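PDB 2O8Q: cupin type-2 domain-containing protein, which is of unknown function but has a cupin-like fold and binds a nickel ion through three histidines. Local coordinates for residues F94-P97 against G98-H101. Residues are numbered along the deposited sequence; the frame is centred on the assembly and turned at random.
Sequences FQPP and GVRH. With NI (nickel (II) ion), chain C.
P96 O accepts a hydrogen bond from V99 N at 3.0 Å, with an N-H...O angle of 159°. This bond closes a type II beta turn from P96 to V99, with P97 and G98 at its corners. G98 takes the positive phi of the third turn position. The V99 side chain turns back over the start of the turn. V99 CG1 lies between the backbone N and the carbonyl carbon (chi1 68°). This sets V99 CG1 4.0 Å from P96 CD. Q95 CB is also close to V99 CG1, at 3.9 Å. The turn links strands 92-94 and 101-106 of the cupin domain. H101, two residues past the turn, is a metal ligand. H101 NE2 binds nickel at 2.1 Å. H59, H61 and three waters complete six-fold coordination. The other ring nitrogen, H101 ND1, donates to V99 O at 2.8 Å, nearly in the ring plane. Metal and carbonyl together fix the rotation of the imidazole. The end of the Q95 side-chain amide lies over one ring face, toward its rim, with the planes 60° apart. The Q95 chain reaches there extended beyond CG, crossing H101 at about a right angle.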
loop_
_atom_site.group_PDB
_atom_site.type_symbol
_atom_site.label_atom_id
_atom_site.label_comp_id
_atom_site.label_asym_id
_atom_site.label_seq_id
_atom_site.Cartn_x
_atom_site.Cartn_y
_atom_site.Cartn_z
ATOM N N PHE A 94 -9.780 -7.271 10.332
ATOM C CA PHE A 94 -8.550 -7.034 9.580
ATOM C C PHE A 94 -7.831 -8.394 9.485
ATOM O O PHE A 94 -7.543 -9.023 10.515
ATOM C CB PHE A 94 -7.660 -6.005 10.277
ATOM C CG PHE A 94 -6.246 -5.976 9.745
ATOM C CD1 PHE A 94 -5.948 -5.417 8.506
ATOM C CD2 PHE A 94 -5.251 -6.626 10.417
ATOM C CE1 PHE A 94 -4.655 -5.471 8.016
ATOM C CE2 PHE A 94 -3.979 -6.663 9.885
ATOM C CZ PHE A 94 -3.717 -6.088 8.716
ATOM N N GLN A 95 -7.562 -8.825 8.233
ATOM C CA GLN A 95 -6.954 -10.108 7.967
ATOM C C GLN A 95 -5.527 -9.862 7.485
ATOM O O GLN A 95 -5.311 -9.385 6.391
ATOM C CB GLN A 95 -7.697 -10.879 6.925
ATOM C CG GLN A 95 -9.106 -11.190 7.366
ATOM C CD GLN A 95 -9.833 -12.214 6.478
ATOM O OE1 GLN A 95 -9.380 -12.570 5.329
ATOM N NE2 GLN A 95 -10.957 -12.721 6.994
ATOM N N PRO A 96 -4.558 -10.258 8.295
ATOM C CA PRO A 96 -3.175 -10.080 7.892
ATOM C C PRO A 96 -2.842 -10.758 6.575
ATOM O O PRO A 96 -3.466 -11.755 6.191
ATOM C CB PRO A 96 -2.358 -10.781 9.046
ATOM C CG PRO A 96 -3.259 -10.714 10.217
ATOM C CD PRO A 96 -4.660 -10.797 9.687
ATOM N N PRO A 97 -1.811 -10.266 5.906
ATOM C CA PRO A 97 -1.403 -10.872 4.643
ATOM C C PRO A 97 -1.252 -12.394 4.708
ATOM O O PRO A 97 -0.480 -12.925 5.498
ATOM C CB PRO A 97 -0.031 -10.184 4.373
ATOM C CG PRO A 97 -0.204 -8.836 4.968
ATOM C CD PRO A 97 -0.952 -9.108 6.268
ATOM N N GLY A 98 -2.043 -13.085 3.906
ATOM C CA GLY A 98 -1.953 -14.522 3.811
ATOM C C GLY A 98 -2.397 -15.349 5.016
ATOM O O GLY A 98 -2.096 -16.536 5.115
ATOM N N VAL A 99 -3.119 -14.719 5.950
ATOM C CA VAL A 99 -3.548 -15.428 7.144
ATOM C C VAL A 99 -4.403 -16.639 6.759
ATOM O O VAL A 99 -5.238 -16.523 5.843
ATOM C CB VAL A 99 -4.303 -14.504 8.151
ATOM C CG1 VAL A 99 -5.619 -14.053 7.658
ATOM C CG2 VAL A 99 -4.499 -15.209 9.513
ATOM N N ARG A 100 -4.176 -17.783 7.422
ATOM C CA ARG A 100 -5.002 -18.962 7.183
ATOM C C ARG A 100 -6.324 -18.769 7.873
ATOM O O ARG A 100 -6.377 -18.442 9.058
ATOM C CB ARG A 100 -4.315 -20.242 7.643
ATOM C CG ARG A 100 -3.073 -20.586 6.876
ATOM C CD ARG A 100 -2.508 -21.909 7.418
ATOM N NE ARG A 100 -1.226 -22.237 6.834
ATOM C CZ ARG A 100 -0.055 -21.743 7.246
ATOM N NH1 ARG A 100 0.017 -20.866 8.252
ATOM N NH2 ARG A 100 1.063 -22.117 6.631
ATOM N N HIS A 101 -7.401 -18.910 7.117
ATOM C CA HIS A 101 -8.735 -18.637 7.655
ATOM C C HIS A 101 -9.809 -19.369 6.874
ATOM O O HIS A 101 -9.573 -19.956 5.826
ATOM C CB HIS A 101 -9.033 -17.143 7.660
ATOM C CG HIS A 101 -9.142 -16.579 6.286
ATOM N ND1 HIS A 101 -8.052 -16.427 5.453
ATOM C CD2 HIS A 101 -10.227 -16.206 5.555
ATOM C CE1 HIS A 101 -8.474 -15.991 4.274
ATOM N NE2 HIS A 101 -9.782 -15.829 4.317
HETATM NI NI NI C . -11.063 -15.738 2.599
HETATM O O HOH W 1 -11.440 -13.670 2.915
HETATM O O HOH W 2 -12.516 -15.806 1.016
HETATM O O HOH W 3 -12.758 -16.145 3.857
#